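Local coordinates for protein predicted sugar phosphatases of the HAD superfamily (Cytophaga hutchinsonii, PDB 2HX1) that probably removes phosphate from sugar phosphates or related metabolites, working as a magnesium-dependent hydrolase of the HAD superfamily, at residues A[23-28]-A[65-70]; A[117-122]-A[137-142]; A[233-238]-A[264-269]. All blocks are in the same frame, centred on the assembly; numbering follows the deposited sequence.

Contact 1: A[23-28]-A[65-70]; sequences GVLKTY and DSYHKL
L25 and K26 come to the outer end of the Y67 ring from opposite sides of its plane. K26 does most of the touching. Its CG stands between the backbone N and the carbonyl carbon (chi1 62°), and from there the chain runs fully extended across the phenol at about a right angle. The methylenes arrive first: CE lies 3.7 Å from Y67 OH, and CD is 4.0 Å from Y67 CE1. The ammonium group ends 4.8 Å from the ring centroid, with NZ 30° off the ring normal, an off-centre cation-pi contact. L25 meets the hydroxyl end obliquely, its CD1 lying 4.1 Å from Y67 OH. Tyrosine suits the helix 60-69 here because its long flat side chain reaches beyond the helix backbone; the nearest CA atoms, those of K26 and Y67, are still 9.6 Å apart. Leucine suits position 25, which is buried against I35 and F39 of helix 35-44 and against I51, a residue that Y67 also touches. With an alanine in place of K26, the ring is likely to lose its cationic partner and a gap to open across its hydroxyl end. The segment 23-28 carries the tight turn and the start of the short hairpin 26-27/30-31, consistent with the squiggle and flap that follow the first strand in HAD enzymes; G23, with its positive phi, donates its N to K26 O at 2.9 Å. The contact thus joins this probable flap to the helix through apolar packing and pi-electron attraction, with no hydrogen bond between the segments.

Contact 2: A[117-122]-A[137-142]; sequences IKMLPV and VLLDDE. With EDO (1,2-ethanediol), chain N.
The methyl end of M119, deposited as selenomethionine, is what bridges these segments: CE approaches V137 CG2 at 4.2 Å and L139 CD1 at 4.3 Å. All three side-chain torsions of M119 lie near -60°, which curls the chain so that its tip bends over toward the neighbours although its CB leaves the strand to one side. V137 offers a branch methyl from strand 133-138, and L139 a terminal methyl from just beyond that strand's end; two residues apart, they present neighbouring methyls to the same side of CE. A flexible, unbranched methionine chain suits this place, since it can reach past a strand: 98-103 lies between 117-121 and 133-138 in the parallel sheet, and Y102 on it touches V137. Helix 106-110 and the loop after it cover this side, with A109 and V113 against M119, and S108 and L112 against L139.

Beyond L139 the chain turns polar. D140 is oriented with CG opposite the backbone N (chi1 -161°), and its OD1 accepts the E142 N-H at 2.8 Å through the lone pair turned away from OD2, a nearly straight bond (162°) that forms an Asx turn. The same OD1 also takes a hydrogen bond from O2 of a 1,2-ethanediol, probably a crystallisation additive, at 3.2 Å. Y173 binds both that diol and D141 OD2, while F147 of the second subunit packs on D141 and E142. The chemistry is therefore split: between the two segments the contact is methyl packing alone, whereas the acidic turn next to it fixes its backbone with a carboxylate and can hold a small diol.

Contact 3: A[233-238]-A[264-269]; sequences DTLHTD and TKIKST. With MG (magnesium ion), chain E; EDO (1,2-ethanediol), chain O.
The loop and first helical turn after strand 228-232 carry the GDxxxxD signature of HAD phosphatases, and here L235 turns its side chain outward from it onto helix 262-269. Its two methyls divide the work. CD1 packs 3.7 Å from K265 CB, and CD2 lies 4.0 Å from I266 CG1, the leucine crossing the isoleucine side chain at about a right angle. T269, one turn on, brings OG1 to 4.3 Å from L235 CD1. Leucine suits the spot because its forked end can straddle one helical turn, and K265 lends only its aliphatic root while its chain extends away. T269 OG1 sits between its backbone N and carbonyl carbon (chi1 62°), a position from which it donates to K265 O at 2.9 Å; T269 N reaches that oxygen from the other face, so two donors grip it. I266 also meets T161 of the third subunit.

Behind L235 lies the metal. D233 OD1 binds the magnesium ion at 2.1 Å, together with D20, F22 O and three waters. D233 OD2 accepts a hydrogen bond from one of those waters, and D238 OD2 from another at 2.7 Å, a second-shell grip that positions the coordinated water. D238 OD2 also accepts the N-H of T234, and D238 OD1 forms a salt bridge with K204. While D233 and D238 face the hydrated ion, L235, in the first turn of the helix after the metal-binding loop, fixes that turn on helix 262-269 by largely apolar packing.

Contacts 1 and 3 meet at the magnesium site of the core domain, although their centres are 23 Å apart: G23 CA lies 3.6 Å from D233 OD2, and V24 CG2 is equally close to D233 OD1. Their segments 23-28 and 233-238 follow neighbouring strands of the six-stranded sheet, 16-19 and 228-232. Contact 2 belongs to the separate five-stranded sheet, probably the cap, and touches neither; its nearest atoms are about 11 Å from contact 1 and about 15 Å from contact 3. Bound EPE, a buffer molecule, lies about 7 Å from the K26 side chain, 10 Å from that of L139 and 12 Å from that of L235, consistent with a pocket between core and cap.

Contact 1: A[23-28]-A[65-70]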
ATOM      1  N   GLY A  23       8.137  -8.021 -24.842  1.00 21.90           N
ATOM      2  CA  GLY A  23       8.913  -8.980 -24.066  1.00 21.76           C
ATOM      3  C   GLY A  23       8.872 -10.395 -24.578  1.00 22.55           C
ATOM      4  O   GLY A  23       9.545 -11.281 -24.018  1.00 24.25           O
ATOM      5  N   VAL A  24       8.078 -10.602 -25.620  1.00 22.33           N
ATOM      6  CA  VAL A  24       7.790 -11.917 -26.184  1.00 22.58           C
ATOM      7  C   VAL A  24       8.040 -11.932 -27.704  1.00 22.43           C
ATOM      8  O   VAL A  24       8.774 -12.780 -28.209  1.00 23.44           O
ATOM      9  CB  VAL A  24       6.325 -12.300 -25.899  1.00 20.72           C
ATOM     10  CG1 VAL A  24       5.979 -13.675 -26.475  1.00 15.32           C
ATOM     11  CG2 VAL A  24       6.040 -12.247 -24.363  1.00 24.06           C
ATOM     12  N   LEU A  25       7.412 -11.018 -28.424  1.00 23.73           N
ATOM     13  CA  LEU A  25       7.554 -10.926 -29.882  1.00 25.53           C
ATOM     14  C   LEU A  25       8.512  -9.814 -30.278  1.00 28.67           C
ATOM     15  O   LEU A  25       9.141  -9.877 -31.334  1.00 28.35           O
ATOM     16  CB  LEU A  25       6.215 -10.638 -30.555  1.00 22.44           C
ATOM     17  CG  LEU A  25       5.079 -11.645 -30.401  1.00 24.62           C
ATOM     18  CD1 LEU A  25       3.858 -11.136 -31.171  1.00 16.91           C
ATOM     19  CD2 LEU A  25       5.494 -13.034 -30.852  1.00 15.43           C
ATOM     20  N   LYS A  26       8.595  -8.790 -29.439  1.00 30.79           N
ATOM     21  CA  LYS A  26       9.401  -7.613 -29.734  1.00 32.98           C
ATOM     22  C   LYS A  26       9.820  -6.933 -28.439  1.00 33.08           C
ATOM     23  O   LYS A  26       9.263  -7.219 -27.375  1.00 29.89           O
ATOM     24  CB  LYS A  26       8.630  -6.656 -30.649  1.00 32.21           C
ATOM     25  CG  LYS A  26       7.343  -6.105 -30.059  1.00 34.49           C
ATOM     26  CD  LYS A  26       6.661  -5.177 -31.064  1.00 36.05           C
ATOM     27  CE  LYS A  26       5.404  -4.549 -30.505  1.00 44.68           C
ATOM     28  NZ  LYS A  26       4.907  -3.427 -31.354  1.00 48.41           N
ATOM     29  N   THR A  27      10.820  -6.055 -28.552  1.00 34.61           N
ATOM     30  CA  THR A  27      11.430  -5.350 -27.418  1.00 36.28           C
ATOM     31  C   THR A  27      11.710  -3.912 -27.838  1.00 38.53           C
ATOM     32  O   THR A  27      11.215  -3.466 -28.878  1.00 40.04           O
ATOM     33  CB  THR A  27      12.751  -5.976 -26.984  1.00 36.74           C
ATOM     34  OG1 THR A  27      13.670  -5.997 -28.097  1.00 38.92           O
ATOM     35  CG2 THR A  27      12.523  -7.374 -26.468  1.00 37.86           C
ATOM     36  N   TYR A  28      12.475  -3.190 -27.024  1.00 39.86           N
ATOM     37  CA  TYR A  28      12.778  -1.774 -27.304  1.00 42.33           C
ATOM     38  C   TYR A  28      13.376  -1.543 -28.699  1.00 44.03           C
ATOM     39  O   TYR A  28      13.032  -0.568 -29.372  1.00 44.27           O
ATOM     40  CB  TYR A  28      13.700  -1.167 -26.243  1.00 42.08           C
ATOM     41  CG  TYR A  28      14.979  -1.909 -25.994  1.00 37.18           C
ATOM     42  CD1 TYR A  28      15.028  -2.953 -25.092  1.00 36.92           C
ATOM     43  CD2 TYR A  28      16.150  -1.543 -26.645  1.00 42.60           C
ATOM     44  CE1 TYR A  28      16.217  -3.633 -24.841  1.00 42.91           C
ATOM     45  CE2 TYR A  28      17.354  -2.210 -26.410  1.00 38.87           C
ATOM     46  CZ  TYR A  28      17.379  -3.257 -25.508  1.00 43.88           C
ATOM     47  OH  TYR A  28      18.565  -3.932 -25.276  1.00 51.94           O
ATOM     48  N   ASP A  65      -0.264  -2.584 -38.544  1.00 30.21           N
ATOM     49  CA  ASP A  65       0.596  -1.813 -39.456  0.70 30.38           C
ATOM     50  C   ASP A  65       2.015  -1.721 -38.935  1.00 30.29           C
ATOM     51  O   ASP A  65       2.961  -1.782 -39.701  1.00 32.09           O
ATOM     52  CB  ASP A  65       0.035  -0.397 -39.659  0.70 32.00           C
ATOM     53  CG  ASP A  65       0.900   0.461 -40.606  0.70 35.86           C
ATOM     54  OD1 ASP A  65       1.050   0.096 -41.790  0.70 25.27           O
ATOM     55  OD2 ASP A  65       1.430   1.502 -40.150  0.70 39.31           O
ATOM     56  N   SER A  66       2.170  -1.590 -37.620  1.00 28.76           N
ATOM     57  CA  SER A  66       3.504  -1.592 -37.014  1.00 28.78           C
ATOM     58  C   SER A  66       4.270  -2.861 -37.255  1.00 27.15           C
ATOM     59  O   SER A  66       5.463  -2.793 -37.463  1.00 26.72           O
ATOM     60  CB  SER A  66       3.460  -1.388 -35.500  1.00 29.72           C
ATOM     61  OG  SER A  66       2.753  -0.217 -35.167  1.00 44.56           O
ATOM     62  N   TYR A  67       3.595  -4.017 -37.194  1.00 28.11           N
ATOM     63  CA  TYR A  67       4.231  -5.307 -37.520  1.00 29.32           C
ATOM     64  C   TYR A  67       4.557  -5.391 -38.998  1.00 30.71           C
ATOM     65  O   TYR A  67       5.610  -5.887 -39.353  1.00 32.34           O
ATOM     66  CB  TYR A  67       3.365  -6.517 -37.100  1.00 29.08           C
ATOM     67  CG  TYR A  67       3.276  -6.709 -35.593  1.00 29.45           C
ATOM     68  CD1 TYR A  67       4.340  -7.194 -34.867  1.00 27.85           C
ATOM     69  CD2 TYR A  67       2.137  -6.356 -34.907  1.00 29.85           C
ATOM     70  CE1 TYR A  67       4.256  -7.359 -33.481  1.00 29.59           C
ATOM     71  CE2 TYR A  67       2.046  -6.498 -33.540  1.00 28.94           C
ATOM     72  CZ  TYR A  67       3.096  -7.004 -32.835  1.00 29.21           C
ATOM     73  OH  TYR A  67       2.955  -7.131 -31.479  1.00 30.99           O
ATOM     74  N   HIS A  68       3.657  -4.914 -39.854  1.00 31.00           N
ATOM     75  CA  HIS A  68       3.930  -4.866 -41.305  1.00 34.73           C
ATOM     76  C   HIS A  68       5.178  -4.055 -41.617  1.00 35.45           C
ATOM     77  O   HIS A  68       6.036  -4.522 -42.347  1.00 36.02           O
ATOM     78  CB  HIS A  68       2.761  -4.294 -42.081  1.00 34.36           C
ATOM     79  CG  HIS A  68       1.504  -5.076 -41.905  1.00 34.87           C
ATOM     80  ND1 HIS A  68       0.257  -4.533 -42.095  1.00 31.52           N
ATOM     81  CD2 HIS A  68       1.307  -6.357 -41.516  1.00 34.90           C
ATOM     82  CE1 HIS A  68      -0.657  -5.453 -41.845  1.00 39.67           C
ATOM     83  NE2 HIS A  68      -0.044  -6.570 -41.494  1.00 35.85           N
ATOM     84  N   LYS A  69       5.300  -2.876 -41.008  1.00 35.49           N
ATOM     85  CA  LYS A  69       6.495  -2.045 -41.188  1.00 38.33           C
ATOM     86  C   LYS A  69       7.741  -2.800 -40.816  1.00 38.71           C
ATOM     87  O   LYS A  69       8.742  -2.673 -41.501  1.00 41.46           O
ATOM     88  CB  LYS A  69       6.453  -0.754 -40.357  1.00 36.56           C
ATOM     89  CG  LYS A  69       5.470   0.306 -40.880  1.00 40.87           C
ATOM     90  CD  LYS A  69       5.736   1.663 -40.203  1.00 43.05           C
ATOM     91  CE  LYS A  69       4.467   2.313 -39.632  1.00 50.42           C
ATOM     92  NZ  LYS A  69       4.770   3.380 -38.615  1.00 47.28           N
ATOM     93  N   LEU A  70       7.672  -3.578 -39.735  1.00 37.64           N
ATOM     94  CA  LEU A  70       8.803  -4.381 -39.264  1.00 36.43           C
ATOM     95  C   LEU A  70       8.993  -5.685 -40.074  1.00 37.70           C
ATOM     96  O   LEU A  70       9.913  -6.464 -39.823  1.00 36.09           O
ATOM     97  CB  LEU A  70       8.654  -4.695 -37.779  1.00 34.15           C
ATOM     98  CG  LEU A  70       8.719  -3.469 -36.844  1.00 33.68           C
ATOM     99  CD1 LEU A  70       8.347  -3.775 -35.398  1.00 32.60           C
ATOM    100  CD2 LEU A  70      10.098  -2.832 -36.915  1.00 40.19           C
TER

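Contact 2: A[117-122]-A[137-142]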
ATOM      1  N   ILE A 117     -19.733  12.128 -28.837  1.00 43.70           N
ATOM      2  CA  ILE A 117     -18.662  12.518 -27.925  1.00 41.92           C
ATOM      3  C   ILE A 117     -17.518  13.247 -28.618  1.00 39.90           C
ATOM      4  O   ILE A 117     -17.161  12.921 -29.743  1.00 37.81           O
ATOM      5  CB  ILE A 117     -18.117  11.314 -27.166  1.00 42.09           C
ATOM      6  CG1 ILE A 117     -19.265  10.598 -26.446  1.00 41.19           C
ATOM      7  CG2 ILE A 117     -17.036  11.782 -26.186  1.00 47.97           C
ATOM      8  CD1 ILE A 117     -18.833   9.499 -25.507  1.00 44.87           C
ATOM      9  N   LYS A 118     -16.955  14.244 -27.933  1.00 37.81           N
ATOM     10  CA  LYS A 118     -15.756  14.908 -28.400  1.00 36.93           C
ATOM     11  C   LYS A 118     -14.609  14.476 -27.502  1.00 35.39           C
ATOM     12  O   LYS A 118     -14.724  14.496 -26.269  1.00 34.04           O
ATOM     13  CB  LYS A 118     -15.908  16.433 -28.416  1.00 38.68           C
ATOM     14  CG  LYS A 118     -17.103  16.972 -27.646  1.00 42.83           C
HETATM   15  N   MSE A 119     -13.527  14.044 -28.140  1.00 32.22           N
HETATM   16  CA  MSE A 119     -12.267  13.777 -27.480  1.00 29.40           C
HETATM   17  C   MSE A 119     -11.536  15.110 -27.358  1.00 28.17           C
HETATM   18  O   MSE A 119     -11.413  15.823 -28.361  1.00 28.16           O
HETATM   19  CB  MSE A 119     -11.405  12.882 -28.344  1.00 29.62           C
HETATM   20  CG  MSE A 119     -11.984  11.519 -28.658  1.00 35.15           C
HETATM   21 SE   MSE A 119     -12.132  10.460 -27.094  0.70 45.98          SE
HETATM   22  CE  MSE A 119     -10.179  10.013 -26.797  1.00 30.78           C
ATOM     23  N   LEU A 120     -11.065  15.441 -26.147  1.00 26.74           N
ATOM     24  CA  LEU A 120     -10.139  16.584 -25.915  1.00 23.27           C
ATOM     25  C   LEU A 120      -9.022  16.222 -24.922  1.00 21.06           C
ATOM     26  O   LEU A 120      -9.262  15.526 -23.924  1.00 20.76           O
ATOM     27  CB  LEU A 120     -10.880  17.798 -25.346  1.00 22.41           C
ATOM     28  CG  LEU A 120     -11.763  18.663 -26.259  1.00 29.47           C
ATOM     29  CD1 LEU A 120     -12.621  19.580 -25.409  1.00 21.14           C
ATOM     30  CD2 LEU A 120     -10.933  19.499 -27.208  1.00 29.08           C
ATOM     31  N   PRO A 121      -7.813  16.744 -25.151  1.00 18.80           N
ATOM     32  CA  PRO A 121      -6.763  16.493 -24.186  1.00 20.42           C
ATOM     33  C   PRO A 121      -7.089  17.194 -22.879  1.00 21.88           C
ATOM     34  O   PRO A 121      -7.740  18.259 -22.888  1.00 23.94           O
ATOM     35  CB  PRO A 121      -5.537  17.125 -24.825  1.00 19.18           C
ATOM     36  CG  PRO A 121      -6.080  18.186 -25.695  1.00 23.67           C
ATOM     37  CD  PRO A 121      -7.361  17.617 -26.238  1.00 19.53           C
ATOM     38  N   VAL A 122      -6.635  16.635 -21.761  1.00 22.51           N
ATOM     39  CA  VAL A 122      -6.805  17.312 -20.458  1.00 21.44           C
ATOM     40  C   VAL A 122      -6.369  18.790 -20.518  1.00 21.90           C
ATOM     41  O   VAL A 122      -6.997  19.635 -19.892  1.00 22.50           O
ATOM     42  CB  VAL A 122      -6.095  16.555 -19.293  1.00 22.35           C
ATOM     43  CG1 VAL A 122      -6.010  17.428 -18.041  1.00 14.84           C
ATOM     44  CG2 VAL A 122      -6.846  15.245 -18.963  1.00 16.55           C
ATOM     45  N   VAL A 137      -9.731   9.314 -20.068  1.00 19.68           N
ATOM     46  CA  VAL A 137      -8.917   8.142 -20.468  1.00 22.17           C
ATOM     47  C   VAL A 137      -7.434   8.440 -20.523  1.00 21.23           C
ATOM     48  O   VAL A 137      -7.020   9.464 -21.053  1.00 23.77           O
ATOM     49  CB  VAL A 137      -9.394   7.555 -21.796  1.00 20.85           C
ATOM     50  CG1 VAL A 137     -10.795   7.110 -21.631  1.00 27.38           C
ATOM     51  CG2 VAL A 137      -9.325   8.591 -22.925  1.00 25.01           C
ATOM     52  N   LEU A 138      -6.638   7.547 -19.948  1.00 20.46           N
ATOM     53  CA  LEU A 138      -5.174   7.595 -20.040  1.00 22.01           C
ATOM     54  C   LEU A 138      -4.703   6.639 -21.165  1.00 22.48           C
ATOM     55  O   LEU A 138      -4.974   5.440 -21.128  1.00 19.64           O
ATOM     56  CB  LEU A 138      -4.539   7.256 -18.679  1.00 20.52           C
ATOM     57  CG  LEU A 138      -4.139   8.468 -17.825  1.00 15.54           C
ATOM     58  CD1 LEU A 138      -5.318   9.430 -17.748  1.00 18.30           C
ATOM     59  CD2 LEU A 138      -3.681   8.049 -16.441  1.00 21.43           C
ATOM     60  N   LEU A 139      -4.060   7.195 -22.198  1.00 22.29           N
ATOM     61  CA  LEU A 139      -3.797   6.440 -23.451  1.00 22.97           C
ATOM     62  C   LEU A 139      -2.307   6.268 -23.775  1.00 22.58           C
ATOM     63  O   LEU A 139      -1.910   5.238 -24.343  1.00 22.68           O
ATOM     64  CB  LEU A 139      -4.465   7.120 -24.654  1.00 21.42           C
ATOM     65  CG  LEU A 139      -5.991   7.247 -24.636  1.00 25.82           C
ATOM     66  CD1 LEU A 139      -6.394   8.200 -25.718  1.00 23.47           C
ATOM     67  CD2 LEU A 139      -6.659   5.878 -24.846  1.00 20.70           C
ATOM     68  N   ASP A 140      -1.511   7.287 -23.468  1.00 22.91           N
ATOM     69  CA  ASP A 140      -0.090   7.304 -23.835  1.00 23.78           C
ATOM     70  C   ASP A 140       0.663   8.210 -22.837  1.00 25.31           C
ATOM     71  O   ASP A 140       0.135   9.199 -22.387  1.00 23.95           O
ATOM     72  CB  ASP A 140       0.058   7.804 -25.280  1.00 22.41           C
ATOM     73  CG  ASP A 140       1.399   7.446 -25.907  1.00 31.31           C
ATOM     74  OD1 ASP A 140       2.429   7.932 -25.427  1.00 43.01           O
ATOM     75  OD2 ASP A 140       1.432   6.698 -26.910  1.00 41.92           O
ATOM     76  N   ASP A 141       1.888   7.836 -22.470  1.00 26.81           N
ATOM     77  CA  ASP A 141       2.716   8.663 -21.586  1.00 26.47           C
ATOM     78  C   ASP A 141       3.232   9.933 -22.278  1.00 27.57           C
ATOM     79  O   ASP A 141       3.553  10.937 -21.615  1.00 25.74           O
ATOM     80  CB  ASP A 141       3.885   7.852 -21.021  1.00 26.36           C
ATOM     81  CG  ASP A 141       4.803   7.322 -22.116  1.00 27.82           C
ATOM     82  OD1 ASP A 141       4.351   6.419 -22.833  1.00 26.05           O
ATOM     83  OD2 ASP A 141       5.953   7.800 -22.247  1.00 24.21           O
ATOM     84  N   GLU A 142       3.269   9.912 -23.607  1.00 26.53           N
ATOM     85  CA  GLU A 142       3.736  11.067 -24.376  1.00 27.80           C
ATOM     86  C   GLU A 142       2.581  11.938 -24.854  1.00 27.13           C
ATOM     87  O   GLU A 142       1.451  11.488 -24.900  1.00 27.03           O
ATOM     88  CB  GLU A 142       4.548  10.606 -25.585  1.00 28.95           C
ATOM     89  CG  GLU A 142       5.855   9.994 -25.193  1.00 34.45           C
ATOM     90  CD  GLU A 142       6.648   9.462 -26.379  1.00 44.48           C
ATOM     91  OE1 GLU A 142       6.036   9.004 -27.377  1.00 49.22           O
ATOM     92  OE2 GLU A 142       7.892   9.486 -26.294  1.00 51.25           O
TER
HETATM   93  C1  EDO N 309       6.609   5.844 -27.552  1.00 56.10           C
HETATM   94  O1  EDO N 309       7.323   5.325 -26.420  1.00 55.07           O
HETATM   95  C2  EDO N 309       5.120   5.867 -27.250  1.00 60.89           C
HETATM   96  O2  EDO N 309       4.876   5.845 -25.830  1.00 61.23           O

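Contact 3: A[233-238]-A[264-269]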
ATOM      1  N   ASP A 233       5.725 -12.778 -20.770  1.00 20.93           N
ATOM      2  CA  ASP A 233       6.947 -12.528 -19.989  1.00 21.75           C
ATOM      3  C   ASP A 233       6.694 -11.999 -18.589  1.00 21.22           C
ATOM      4  O   ASP A 233       7.637 -11.864 -17.807  1.00 23.28           O
ATOM      5  CB  ASP A 233       7.889 -11.579 -20.732  1.00 18.56           C
ATOM      6  CG  ASP A 233       7.284 -10.203 -20.923  1.00 24.87           C
ATOM      7  OD1 ASP A 233       6.122 -10.142 -21.390  1.00 18.94           O
ATOM      8  OD2 ASP A 233       7.950  -9.189 -20.585  1.00 18.96           O
ATOM      9  N   THR A 234       5.435 -11.724 -18.256  1.00 22.47           N
ATOM     10  CA  THR A 234       5.064 -11.079 -16.993  1.00 22.99           C
ATOM     11  C   THR A 234       4.082 -11.923 -16.203  1.00 24.64           C
ATOM     12  O   THR A 234       3.012 -12.268 -16.718  1.00 21.34           O
ATOM     13  CB  THR A 234       4.455  -9.704 -17.282  1.00 23.17           C
ATOM     14  OG1 THR A 234       5.377  -8.960 -18.082  1.00 25.72           O
ATOM     15  CG2 THR A 234       4.150  -8.919 -15.969  1.00 23.61           C
ATOM     16  N   LEU A 235       4.464 -12.271 -14.971  1.00 24.84           N
ATOM     17  CA  LEU A 235       3.674 -13.188 -14.129  1.00 26.01           C
ATOM     18  C   LEU A 235       2.284 -12.631 -13.755  1.00 25.99           C
ATOM     19  O   LEU A 235       1.251 -13.292 -13.867  1.00 24.38           O
ATOM     20  CB  LEU A 235       4.462 -13.550 -12.851  1.00 25.65           C
ATOM     21  CG  LEU A 235       5.642 -14.503 -13.100  1.00 21.41           C
ATOM     22  CD1 LEU A 235       6.694 -14.453 -12.010  1.00 24.96           C
ATOM     23  CD2 LEU A 235       5.220 -15.973 -13.303  1.00 17.95           C
ATOM     24  N   HIS A 236       2.276 -11.395 -13.314  1.00 25.45           N
ATOM     25  CA  HIS A 236       1.105 -10.852 -12.675  1.00 27.56           C
ATOM     26  C   HIS A 236       0.079 -10.374 -13.689  1.00 26.55           C
ATOM     27  O   HIS A 236      -1.022 -10.031 -13.288  1.00 29.34           O
ATOM     28  CB  HIS A 236       1.482  -9.713 -11.705  1.00 28.64           C
ATOM     29  CG  HIS A 236       2.492  -8.763 -12.258  1.00 38.18           C
ATOM     30  ND1 HIS A 236       2.143  -7.562 -12.840  1.00 45.17           N
ATOM     31  CD2 HIS A 236       3.845  -8.853 -12.350  1.00 41.16           C
ATOM     32  CE1 HIS A 236       3.239  -6.945 -13.254  1.00 45.74           C
ATOM     33  NE2 HIS A 236       4.283  -7.707 -12.969  1.00 46.33           N
ATOM     34  N   THR A 237       0.414 -10.368 -14.989  1.00 24.60           N
ATOM     35  CA  THR A 237      -0.558 -10.022 -16.018  1.00 20.85           C
ATOM     36  C   THR A 237      -0.874 -11.229 -16.963  1.00 20.76           C
ATOM     37  O   THR A 237      -1.994 -11.801 -16.962  1.00 20.72           O
ATOM     38  CB  THR A 237      -0.089  -8.780 -16.875  1.00 21.91           C
ATOM     39  OG1 THR A 237       1.176  -9.049 -17.474  1.00 21.22           O
ATOM     40  CG2 THR A 237       0.066  -7.502 -16.044  1.00 18.80           C
ATOM     41  N   ASP A 238       0.112 -11.629 -17.755  1.00 18.89           N
ATOM     42  CA  ASP A 238      -0.042 -12.754 -18.689  1.00 20.05           C
ATOM     43  C   ASP A 238      -0.308 -14.113 -18.021  1.00 20.53           C
ATOM     44  O   ASP A 238      -1.234 -14.820 -18.409  1.00 22.63           O
ATOM     45  CB  ASP A 238       1.201 -12.886 -19.570  1.00 21.93           C
ATOM     46  CG  ASP A 238       1.601 -11.578 -20.207  1.00 21.96           C
ATOM     47  OD1 ASP A 238       0.701 -10.844 -20.695  1.00 24.87           O
ATOM     48  OD2 ASP A 238       2.808 -11.265 -20.178  1.00 25.32           O
ATOM     49  N   THR A 264      12.628 -17.371  -7.970  1.00 28.13           N
ATOM     50  CA  THR A 264      12.292 -16.479  -6.862  1.00 30.57           C
ATOM     51  C   THR A 264      10.957 -15.761  -7.089  1.00 29.21           C
ATOM     52  O   THR A 264      10.086 -15.772  -6.208  1.00 29.78           O
ATOM     53  CB  THR A 264      13.453 -15.503  -6.585  1.00 30.70           C
ATOM     54  OG1 THR A 264      14.457 -16.228  -5.863  1.00 35.52           O
ATOM     55  CG2 THR A 264      13.011 -14.312  -5.765  1.00 35.67           C
ATOM     56  N   LYS A 265      10.761 -15.178  -8.268  1.00 28.41           N
ATOM     57  CA  LYS A 265       9.510 -14.462  -8.505  1.00 26.98           C
ATOM     58  C   LYS A 265       8.350 -15.437  -8.499  1.00 26.29           C
ATOM     59  O   LYS A 265       7.288 -15.113  -7.967  1.00 26.85           O
ATOM     60  CB  LYS A 265       9.549 -13.628  -9.775  1.00 26.23           C
ATOM     61  CG  LYS A 265      10.510 -12.433  -9.700  1.00 29.81           C
ATOM     62  CD  LYS A 265      10.643 -11.766 -11.079  1.00 33.82           C
ATOM     63  CE  LYS A 265      11.147 -10.317 -10.994  1.00 35.58           C
ATOM     64  NZ  LYS A 265      10.928  -9.588 -12.266  1.00 36.86           N
ATOM     65  N   ILE A 266       8.543 -16.643  -9.046  1.00 25.60           N
ATOM     66  CA  ILE A 266       7.460 -17.611  -9.075  1.00 25.17           C
ATOM     67  C   ILE A 266       7.091 -18.025  -7.632  1.00 28.06           C
ATOM     68  O   ILE A 266       5.907 -18.076  -7.268  1.00 27.57           O
ATOM     69  CB  ILE A 266       7.790 -18.806  -9.983  1.00 27.06           C
ATOM     70  CG1 ILE A 266       7.846 -18.337 -11.442  1.00 28.17           C
ATOM     71  CG2 ILE A 266       6.753 -19.935  -9.823  1.00 17.45           C
ATOM     72  CD1 ILE A 266       8.535 -19.306 -12.400  1.00 25.92           C
ATOM     73  N   LYS A 267       8.108 -18.259  -6.808  1.00 30.18           N
ATOM     74  CA  LYS A 267       7.920 -18.648  -5.413  1.00 32.17           C
ATOM     75  C   LYS A 267       7.301 -17.540  -4.577  1.00 32.28           C
ATOM     76  O   LYS A 267       6.454 -17.812  -3.723  1.00 32.34           O
ATOM     77  CB  LYS A 267       9.257 -19.077  -4.793  1.00 33.24           C
ATOM     78  CG  LYS A 267       9.145 -19.737  -3.411  1.00 38.24           C
ATOM     79  CD  LYS A 267      10.442 -20.516  -3.044  1.00 37.50           C
ATOM     80  CE  LYS A 267      10.465 -20.911  -1.566  1.00 45.26           C
ATOM     81  NZ  LYS A 267      11.502 -21.945  -1.201  1.00 40.17           N
ATOM     82  N   SER A 268       7.728 -16.297  -4.798  1.00 30.47           N
ATOM     83  CA  SER A 268       7.226 -15.174  -3.982  1.00 29.95           C
ATOM     84  C   SER A 268       5.779 -14.779  -4.330  1.00 29.70           C
ATOM     85  O   SER A 268       5.021 -14.357  -3.461  1.00 31.34           O
ATOM     86  CB  SER A 268       8.201 -14.001  -4.047  1.00 27.15           C
ATOM     87  OG  SER A 268       7.943 -13.207  -5.166  1.00 35.92           O
ATOM     88  N   THR A 269       5.363 -14.980  -5.577  1.00 27.87           N
ATOM     89  CA  THR A 269       3.990 -14.654  -5.999  1.00 25.35           C
ATOM     90  C   THR A 269       3.052 -15.871  -5.959  1.00 24.67           C
ATOM     91  O   THR A 269       1.817 -15.728  -5.846  1.00 27.31           O
ATOM     92  CB  THR A 269       3.956 -14.079  -7.441  1.00 23.52           C
ATOM     93  OG1 THR A 269       4.440 -15.059  -8.355  1.00 20.44           O
ATOM     94  CG2 THR A 269       4.800 -12.815  -7.592  1.00 24.27           C
TER
HETATM   95 MG    MG E 300       5.068  -8.466 -22.042  1.00 20.52          MG
HETATM   96  C1  EDO O 310      -0.702 -13.855  -6.803  1.00 36.13           C
HETATM   97  O1  EDO O 310       0.594 -13.430  -6.347  1.00 30.03           O
HETATM   98  C2  EDO O 310      -1.376 -12.716  -7.594  1.00 42.36           C
HETATM   99  O2  EDO O 310      -2.126 -11.802  -6.767  1.00 45.07           O
HETATM  100  O   HOH W   1       6.256  -7.115 -21.175  1.00 20.47           O
HETATM  101  O   HOH W   2       3.705  -8.770 -20.407  1.00 20.67           O
HETATM  102  O   HOH W   3       3.835  -6.987 -22.750  1.00 16.52           O